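Local coordinates for protein mandelate racemase/muconate lactonizing enzyme (Roseovarius nubinhibens, PDB 2QDD) that binds magnesium and, as a mandelate racemase/muconate lactonizing family member of the enolase superfamily, probably catalyses a metal-assisted reaction on a substrate not yet established, at residues D34-R39 with G66-I71; L8-L13 with R364-Y369; P61-G66 with H100-S105. All coordinates share one frame; numbering follows the deposited sequence. Where two conformers were deposited one is given.

Contact 1 (D34-R39 with G66-I71)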
loop_
_atom_site.group_PDB
_atom_site.type_symbol
_atom_site.label_atom_id
_atom_site.label_comp_id
_atom_site.label_asym_id
_atom_site.label_seq_id
_atom_site.Cartn_x
_atom_site.Cartn_y
_atom_site.Cartn_z
ATOM N N ASP A 34 -24.914 31.886 21.126
ATOM C CA ASP A 34 -26.173 31.276 21.532
ATOM C C ASP A 34 -25.823 30.033 22.346
ATOM O O ASP A 34 -25.543 28.963 21.790
ATOM C CB ASP A 34 -26.994 30.924 20.275
ATOM C CG ASP A 34 -28.329 30.249 20.580
ATOM O OD1 ASP A 34 -29.242 30.370 19.733
ATOM O OD2 ASP A 34 -28.485 29.575 21.621
ATOM N N SER A 35 -25.839 30.190 23.666
ATOM C CA SER A 35 -25.548 29.095 24.576
ATOM C C SER A 35 -26.820 28.432 25.077
ATOM O O SER A 35 -27.823 29.095 25.324
ATOM C CB SER A 35 -24.726 29.588 25.763
ATOM O OG SER A 35 -24.321 28.507 26.578
ATOM N N THR A 36 -26.759 27.117 25.224
ATOM C CA THR A 36 -27.816 26.352 25.854
ATOM C C THR A 36 -27.273 25.777 27.158
ATOM O O THR A 36 -26.255 25.084 27.155
ATOM C CB THR A 36 -28.287 25.212 24.926
ATOM O OG1 THR A 36 -28.751 25.768 23.692
ATOM C CG2 THR A 36 -29.410 24.419 25.559
ATOM N N TYR A 37 -27.945 26.095 28.265
ATOM C CA TYR A 37 -27.796 25.351 29.522
ATOM C C TYR A 37 -28.887 24.296 29.640
ATOM O O TYR A 37 -30.051 24.553 29.336
ATOM C CB TYR A 37 -27.885 26.287 30.730
ATOM C CG TYR A 37 -26.590 26.953 31.152
ATOM C CD1 TYR A 37 -26.366 27.278 32.490
ATOM C CD2 TYR A 37 -25.596 27.275 30.221
ATOM C CE1 TYR A 37 -25.192 27.901 32.893
ATOM C CE2 TYR A 37 -24.415 27.894 30.616
ATOM C CZ TYR A 37 -24.219 28.205 31.953
ATOM O OH TYR A 37 -23.053 28.820 32.352
ATOM N N LEU A 38 -28.502 23.111 30.092
ATOM C CA LEU A 38 -29.449 22.043 30.343
ATOM C C LEU A 38 -29.356 21.597 31.798
ATOM O O LEU A 38 -28.262 21.382 32.317
ATOM C CB LEU A 38 -29.193 20.876 29.391
ATOM C CG LEU A 38 -29.962 19.573 29.619
ATOM C CD1 LEU A 38 -31.431 19.667 29.208
ATOM C CD2 LEU A 38 -29.276 18.464 28.880
ATOM N N ARG A 39 -30.512 21.483 32.450
ATOM C CA ARG A 39 -30.598 20.953 33.808
ATOM C C ARG A 39 -31.292 19.606 33.757
ATOM O O ARG A 39 -32.385 19.495 33.208
ATOM C CB ARG A 39 -31.380 21.912 34.719
ATOM C CG ARG A 39 -31.643 21.357 36.118
ATOM C CD ARG A 39 -32.390 22.332 37.008
ATOM N NE ARG A 39 -33.784 22.505 36.612
ATOM C CZ ARG A 39 -34.512 23.588 36.872
ATOM N NH1 ARG A 39 -33.983 24.613 37.534
ATOM N NH2 ARG A 39 -35.776 23.645 36.464
ATOM N N GLY A 66 -30.769 24.493 16.513
ATOM C CA GLY A 66 -30.704 23.045 16.302
ATOM C C GLY A 66 -30.417 22.246 17.552
ATOM O O GLY A 66 -30.883 21.114 17.688
ATOM N N LEU A 67 -29.651 22.840 18.464
ATOM C CA LEU A 67 -29.327 22.209 19.744
ATOM C C LEU A 67 -30.579 22.008 20.593
ATOM O O LEU A 67 -30.811 20.920 21.126
ATOM C CB LEU A 67 -28.285 23.040 20.507
ATOM C CG LEU A 67 -27.214 22.300 21.313
ATOM C CD1 LEU A 67 -25.968 23.164 21.490
ATOM C CD2 LEU A 67 -27.718 21.811 22.661
ATOM N N ARG A 68 -31.391 23.055 20.694
ATOM C CA ARG A 68 -32.644 22.992 21.443
ATOM C C ARG A 68 -33.696 22.108 20.785
ATOM O O ARG A 68 -34.413 21.384 21.482
ATOM C CB ARG A 68 -33.174 24.398 21.711
ATOM C CG ARG A 68 -32.305 25.174 22.702
ATOM C CD ARG A 68 -32.810 26.585 22.928
ATOM N NE ARG A 68 -32.580 27.459 21.779
ATOM C CZ ARG A 68 -31.478 28.179 21.587
ATOM N NH1 ARG A 68 -30.482 28.128 22.463
ATOM N NH2 ARG A 68 -31.371 28.950 20.513
ATOM N N ALA A 69 -33.764 22.146 19.448
ATOM C CA ALA A 69 -34.610 21.218 18.672
ATOM C C ALA A 69 -34.209 19.758 18.841
ATOM O O ALA A 69 -35.065 18.881 18.920
ATOM C CB ALA A 69 -34.629 21.600 17.191
ATOM N N GLY A 70 -32.901 19.508 18.908
ATOM C CA GLY A 70 -32.371 18.177 19.178
ATOM C C GLY A 70 -32.726 17.644 20.553
ATOM O O GLY A 70 -33.102 16.474 20.681
ATOM N N ILE A 71 -32.601 18.493 21.578
ATOM C CA ILE A 71 -33.023 18.132 22.946
ATOM C C ILE A 71 -34.516 17.748 23.028
ATOM O O ILE A 71 -34.857 16.729 23.631
ATOM C CB ILE A 71 -32.653 19.214 23.993
ATOM C CG1 ILE A 71 -31.128 19.360 24.093
ATOM C CG2 ILE A 71 -33.214 18.850 25.382
ATOM C CD1 ILE A 71 -30.658 20.624 24.806
#
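Arg-68 carries this contact between a strand and a helix. Its CB leaves the helix without turning to the strand. CG lies anti to the carbonyl carbon (chi1 -69°). It packs on Thr-36, 3.7 Å from Thr-36 OG1, with Thr-36 CG2 slightly farther off. The chain runs straight through chi2 and bends at chi3 (-72°), which brings the guanidinium to Asp-34. The two groups meet tip to tip. Arg-68 NH1 gives a hydrogen bond of 2.6 Å to Asp-34 OD2, and Arg-68 NH2 one of 2.7 Å to Asp-34 OD1. Both oxygens use their syn lone pairs, and the two planes lie only 7° apart. This is an end-on, two-pronged salt bridge, which fixes the rotation of the carboxylate. An alanine here would take away both this charge partner and the aliphatic part that packs on Thr-36, and would probably loosen the Asp-34 carboxylate. Farther along, contacts are apolar. Thr-36 CG2 meets Ile-71 CD1 at 4.1 Å, and Leu-38 CD1 meets Ile-71 CG2 at 4.3 Å. Helix 64-78 thus packs on the sheet of the N-terminal domain. Strands 5-22 and 47-52 flank strand 29-42. Helix 101-119 touches Leu-38 and Leu-67, and His-12 touches the salt bridge.

Contact 2 (L8-L13 with R364-Y369)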
loop_
_atom_site.group_PDB
_atom_site.type_symbol
_atom_site.label_atom_id
_atom_site.label_comp_id
_atom_site.label_asym_id
_atom_site.label_seq_id
_atom_site.Cartn_x
_atom_site.Cartn_y
_atom_site.Cartn_z
ATOM N N LEU A 8 -36.061 17.345 32.352
ATOM C CA LEU A 8 -35.040 18.090 31.624
ATOM C C LEU A 8 -35.509 19.515 31.383
ATOM O O LEU A 8 -36.594 19.735 30.847
ATOM C CB LEU A 8 -34.714 17.408 30.294
ATOM C CG LEU A 8 -34.462 15.896 30.311
ATOM C CD1 LEU A 8 -34.493 15.342 28.922
ATOM C CD2 LEU A 8 -33.150 15.564 30.957
ATOM N N THR A 9 -34.687 20.480 31.779
ATOM C CA THR A 9 -35.028 21.888 31.617
ATOM C C THR A 9 -33.960 22.603 30.807
ATOM O O THR A 9 -32.767 22.505 31.100
ATOM C CB THR A 9 -35.209 22.593 32.986
ATOM O OG1 THR A 9 -36.021 21.780 33.842
ATOM C CG2 THR A 9 -35.877 23.952 32.817
ATOM N N VAL A 10 -34.413 23.332 29.794
ATOM C CA VAL A 10 -33.544 23.959 28.807
ATOM C C VAL A 10 -33.596 25.476 29.015
ATOM O O VAL A 10 -34.675 26.054 29.131
ATOM C CB VAL A 10 -34.007 23.584 27.372
ATOM C CG1 VAL A 10 -33.132 24.230 26.313
ATOM C CG2 VAL A 10 -34.007 22.077 27.195
ATOM N N PHE A 11 -32.426 26.103 29.076
ATOM C CA PHE A 11 -32.308 27.552 29.189
ATOM C C PHE A 11 -31.544 28.071 27.984
ATOM O O PHE A 11 -30.748 27.346 27.394
ATOM C CB PHE A 11 -31.550 27.937 30.468
ATOM C CG PHE A 11 -32.239 27.515 31.739
ATOM C CD1 PHE A 11 -33.057 28.404 32.425
ATOM C CD2 PHE A 11 -32.062 26.234 32.256
ATOM C CE1 PHE A 11 -33.698 28.020 33.601
ATOM C CE2 PHE A 11 -32.701 25.842 33.428
ATOM C CZ PHE A 11 -33.517 26.737 34.102
ATOM N N HIS A 12 -31.784 29.326 27.623
ATOM C CA HIS A 12 -31.065 29.956 26.522
ATOM C C HIS A 12 -30.369 31.237 26.987
ATOM O O HIS A 12 -30.969 32.085 27.644
ATOM C CB HIS A 12 -32.004 30.210 25.330
ATOM C CG HIS A 12 -31.487 31.223 24.354
ATOM N ND1 HIS A 12 -32.125 32.422 24.121
ATOM C CD2 HIS A 12 -30.388 31.223 23.565
ATOM C CE1 HIS A 12 -31.443 33.114 23.226
ATOM N NE2 HIS A 12 -30.384 32.410 22.873
ATOM N N LEU A 13 -29.094 31.358 26.641
ATOM C CA LEU A 13 -28.252 32.434 27.131
ATOM C C LEU A 13 -27.733 33.217 25.933
ATOM O O LEU A 13 -27.202 32.636 24.987
ATOM C CB LEU A 13 -27.083 31.865 27.948
ATOM C CG LEU A 13 -27.301 31.406 29.401
ATOM C CD1 LEU A 13 -27.985 30.040 29.511
ATOM C CD2 LEU A 13 -25.983 31.375 30.146
ATOM N N ARG A 364 -35.846 32.924 32.115
ATOM C CA ARG A 364 -36.916 31.935 32.150
ATOM C C ARG A 364 -36.634 30.828 31.130
ATOM O O ARG A 364 -36.250 31.121 29.997
ATOM C CB ARG A 364 -38.265 32.606 31.867
ATOM C CG ARG A 364 -39.353 32.278 32.884
ATOM C CD ARG A 364 -40.356 31.281 32.320
ATOM N NE ARG A 364 -41.328 31.920 31.431
ATOM C CZ ARG A 364 -41.831 31.364 30.330
ATOM N NH1 ARG A 364 -41.460 30.145 29.956
ATOM N NH2 ARG A 364 -42.710 32.032 29.596
ATOM N N PRO A 365 -36.806 29.554 31.539
ATOM C CA PRO A 365 -36.630 28.385 30.672
ATOM C C PRO A 365 -37.404 28.462 29.360
ATOM O O PRO A 365 -38.576 28.850 29.351
ATOM C CB PRO A 365 -37.160 27.222 31.524
ATOM C CG PRO A 365 -37.848 27.847 32.690
ATOM C CD PRO A 365 -37.167 29.150 32.908
ATOM N N VAL A 366 -36.734 28.109 28.264
ATOM C CA VAL A 366 -37.351 28.131 26.938
ATOM C C VAL A 366 -38.123 26.844 26.644
ATOM O O VAL A 366 -39.042 26.842 25.821
ATOM C CB VAL A 366 -36.336 28.450 25.806
ATOM C CG1 VAL A 366 -35.819 29.880 25.935
ATOM C CG2 VAL A 366 -35.178 27.462 25.800
ATOM N N ALA A 367 -37.749 25.764 27.330
ATOM C CA ALA A 367 -38.466 24.487 27.260
ATOM C C ALA A 367 -38.270 23.684 28.541
ATOM O O ALA A 367 -37.296 23.888 29.272
ATOM C CB ALA A 367 -38.009 23.668 26.042
ATOM N N SER A 368 -39.206 22.772 28.795
ATOM C CA SER A 368 -39.165 21.876 29.949
ATOM C C SER A 368 -39.907 20.589 29.604
ATOM O O SER A 368 -40.925 20.622 28.909
ATOM C CB SER A 368 -39.818 22.539 31.163
ATOM O OG SER A 368 -39.593 21.779 32.336
ATOM N N TYR A 369 -39.383 19.460 30.073
ATOM C CA TYR A 369 -39.912 18.139 29.719
ATOM C C TYR A 369 -39.927 17.285 30.975
ATOM O O TYR A 369 -38.926 17.212 31.679
ATOM C CB TYR A 369 -39.053 17.463 28.626
ATOM C CG TYR A 369 -38.802 18.336 27.410
ATOM C CD1 TYR A 369 -39.697 18.349 26.338
ATOM C CD2 TYR A 369 -37.672 19.162 27.339
ATOM C CE1 TYR A 369 -39.477 19.161 25.224
ATOM C CE2 TYR A 369 -37.445 19.981 26.237
ATOM C CZ TYR A 369 -38.348 19.972 25.184
ATOM O OH TYR A 369 -38.124 20.780 24.096
HETATM O O HOH W 1 -33.547 31.132 28.940
#
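Val-10 has CG1 anti to its backbone N (chi1 179°), which sends CG1 to Val-366 and CG2 to Tyr-369. Phe-11 has its ring anti to the carbonyl carbon (chi1 -63°), so the ring swings back alongside Pro-365. Val-366 has a helix-like psi of -24°. There the chain kinks, and Val-366 and Ala-367 both face Val-10. This is a classic beta bulge. Val-10 O accepts a hydrogen bond from Val-366 N (3.0 Å). Val-10 N gives a nearly straight one to Ala-367 O (3.0 Å), approaching from above the carbonyl plane. Beyond the bulge the strands are regular and antiparallel. Leu-8 and Tyr-369 form a hydrogen-bonded pair, each bonding the other through N and O. Thr-9 and Ser-368 form the non-hydrogen-bonded pair between. At the loop end, one water accepts from His-12 N (2.8 Å) and donates to Arg-364 O (2.9 Å), carrying the link on past the bulge.

On the Val-10 side, Val-10 CG1 touches Val-366 CG2 at 3.9 Å, and Val-10 CG2 meets the edge of the Tyr-369 ring. On the other side, Pro-365 CB lies over one face of the Phe-11 ring, and Pro-365 CD is 3.7 Å from Phe-11 CE1. The C-terminal strand is thereby added to the sheet of the N-terminal domain. Its pairing rests on main-chain hydrogen bonds, with apolar contacts added on both faces and no ion pair between the segments.

Contact 3 (P61-G66 with H100-S105)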
loop_
_atom_site.group_PDB
_atom_site.type_symbol
_atom_site.label_atom_id
_atom_site.label_comp_id
_atom_site.label_asym_id
_atom_site.label_seq_id
_atom_site.Cartn_x
_atom_site.Cartn_y
_atom_site.Cartn_z
ATOM N N PRO A 61 -20.609 21.806 12.163
ATOM C CA PRO A 61 -22.012 21.378 12.036
ATOM C C PRO A 61 -22.804 21.443 13.340
ATOM O O PRO A 61 -23.087 20.409 13.956
ATOM C CB PRO A 61 -21.900 19.928 11.548
ATOM C CG PRO A 61 -20.537 19.817 10.991
ATOM C CD PRO A 61 -19.689 20.707 11.822
ATOM N N ALA A 62 -23.175 22.662 13.723
ATOM C CA ALA A 62 -23.725 22.966 15.041
ATOM C C ALA A 62 -24.341 24.359 15.022
ATOM O O ALA A 62 -23.766 25.287 14.460
ATOM C CB ALA A 62 -22.634 22.899 16.095
ATOM N N HIS A 63 -25.511 24.489 15.639
ATOM C CA HIS A 63 -26.175 25.776 15.841
ATOM C C HIS A 63 -27.121 25.720 17.033
ATOM O O HIS A 63 -27.724 24.675 17.310
ATOM C CB HIS A 63 -26.903 26.264 14.572
ATOM C CG HIS A 63 -27.999 25.361 14.087
ATOM N ND1 HIS A 63 -29.191 25.850 13.596
ATOM C CD2 HIS A 63 -28.081 24.011 13.994
ATOM C CE1 HIS A 63 -29.965 24.842 13.235
ATOM N NE2 HIS A 63 -29.314 23.715 13.461
ATOM N N GLY A 64 -27.213 26.846 17.744
ATOM C CA GLY A 64 -28.139 27.038 18.869
ATOM C C GLY A 64 -29.577 26.554 18.712
ATOM O O GLY A 64 -30.034 25.739 19.520
ATOM N N PRO A 65 -30.307 27.048 17.684
ATOM C CA PRO A 65 -31.674 26.556 17.469
ATOM C C PRO A 65 -31.767 25.051 17.197
ATOM O O PRO A 65 -32.725 24.408 17.630
ATOM C CB PRO A 65 -32.158 27.360 16.255
ATOM C CG PRO A 65 -31.276 28.558 16.209
ATOM C CD PRO A 65 -29.950 28.091 16.702
ATOM N N GLY A 66 -30.769 24.493 16.513
ATOM C CA GLY A 66 -30.704 23.045 16.302
ATOM C C GLY A 66 -30.417 22.246 17.552
ATOM O O GLY A 66 -30.883 21.114 17.688
ATOM N N HIS A 100 -25.469 14.717 15.295
ATOM C CA HIS A 100 -25.809 15.815 16.201
ATOM C C HIS A 100 -25.040 15.750 17.510
ATOM O O HIS A 100 -25.635 15.744 18.591
ATOM C CB HIS A 100 -27.318 15.862 16.462
ATOM C CG HIS A 100 -28.137 16.054 15.227
ATOM N ND1 HIS A 100 -28.586 14.998 14.462
ATOM C CD2 HIS A 100 -28.588 17.178 14.623
ATOM C CE1 HIS A 100 -29.277 15.466 13.438
ATOM N NE2 HIS A 100 -29.293 16.785 13.513
ATOM N N SER A 101 -23.716 15.683 17.393
ATOM C CA SER A 101 -22.841 15.578 18.557
ATOM C C SER A 101 -22.949 16.806 19.463
ATOM O O SER A 101 -22.775 16.704 20.672
ATOM C CB SER A 101 -21.397 15.353 18.116
ATOM O OG SER A 101 -20.979 16.350 17.205
ATOM N N TYR A 102 -23.260 17.952 18.865
ATOM C CA TYR A 102 -23.501 19.200 19.581
ATOM C C TYR A 102 -24.734 19.201 20.482
ATOM O O TYR A 102 -24.758 19.902 21.492
ATOM C CB TYR A 102 -23.557 20.373 18.607
ATOM C CG TYR A 102 -24.760 20.436 17.673
ATOM C CD1 TYR A 102 -25.766 21.389 17.863
ATOM C CD2 TYR A 102 -24.870 19.580 16.576
ATOM C CE1 TYR A 102 -26.861 21.472 16.996
ATOM C CE2 TYR A 102 -25.959 19.655 15.708
ATOM C CZ TYR A 102 -26.949 20.603 15.922
ATOM O OH TYR A 102 -28.020 20.682 15.054
ATOM N N VAL A 103 -25.742 18.420 20.103
ATOM C CA VAL A 103 -26.924 18.181 20.932
ATOM C C VAL A 103 -26.564 17.294 22.120
ATOM O O VAL A 103 -27.036 17.509 23.241
ATOM C CB VAL A 103 -28.068 17.532 20.103
ATOM C CG1 VAL A 103 -29.235 17.118 20.995
ATOM C CG2 VAL A 103 -28.544 18.490 19.016
ATOM N N LYS A 104 -25.703 16.314 21.861
ATOM C CA LYS A 104 -25.444 15.227 22.793
ATOM C C LYS A 104 -24.524 15.614 23.941
ATOM O O LYS A 104 -24.611 15.031 25.024
ATOM C CB LYS A 104 -24.873 14.027 22.048
ATOM C CG LYS A 104 -25.944 13.161 21.447
ATOM C CD LYS A 104 -25.460 12.500 20.199
ATOM C CE LYS A 104 -26.564 11.679 19.594
ATOM N NZ LYS A 104 -26.053 10.951 18.395
ATOM N N SER A 105 -23.658 16.597 23.691
ATOM C CA SER A 105 -22.612 16.997 24.636
ATOM C C SER A 105 -23.120 17.579 25.969
ATOM O O SER A 105 -22.640 17.179 27.023
ATOM C CB SER A 105 -21.574 17.914 23.962
ATOM O OG SER A 105 -20.581 18.364 24.872
HETATM O O HOH W 2 -21.908 18.302 15.649
HETATM O O HOH W 3 -31.061 19.676 15.269
#
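Tyr-102 OH has two polar partners. One is His-100 NE2 of the second subunit, by a hydrogen bond. The other is a water 3.2 Å from Tyr-102 OH; the same water donates to Gly-66 O (2.8 Å). The hydroxyl sits at the edge of the His-63 ring, 3.5 Å from His-63 CD2. Ala-62 CA lies 3.7 Å from the ring centroid of Tyr-102, almost on the ring normal, as a CH-pi contact. Val-103 CG2 covers the opposite face. The ring takes the crowded chi1 position (69°) and so reaches across to the loop. A CB on Gly-66 would run into both His-63 NE2 and Tyr-102 OH. A second water donates to Pro-61 O (2.9 Å) and to Ser-101 OG, which also bonds Arg-270 O, again joining the two segments. The Pro-61 side chain is about 7 Å from that of Glu-244, part of the magnesium site (no metal bound in this chain), consistent with a loop beside the active site. The contact joins the starts of helices 64-78 and 101-119, with His-63 and His-100 as N-caps. His-63 ND1 is hydrogen-bonded to Thr-73 OG1 of the second subunit. With the Tyr-102 to His-100 bond, this puts both helix starts at the interface.

Overall arrangement
All three contacts lie on the same side of the chain's centre. Contacts 1 and 2 have centres about 8 Å apart and share the four-stranded antiparallel sheet, where strands 5-22 and 29-42 are neighbours. The centres of contacts 1 and 3 are about 7 Å apart. They share helix 64-78 and Gly-66, and their segments interleave along the chain. Contacts 2 and 3 do not touch, with centres about 15 Å apart. Contact 2 joins segments near the two ends of the chain, so both other contacts fall between its segments. Together they run from the edge strand, through sheet and helix, to the subunit interface and the neighbourhood of the magnesium site. Contact 2 ties the C-terminal strand into the N-terminal capping domain.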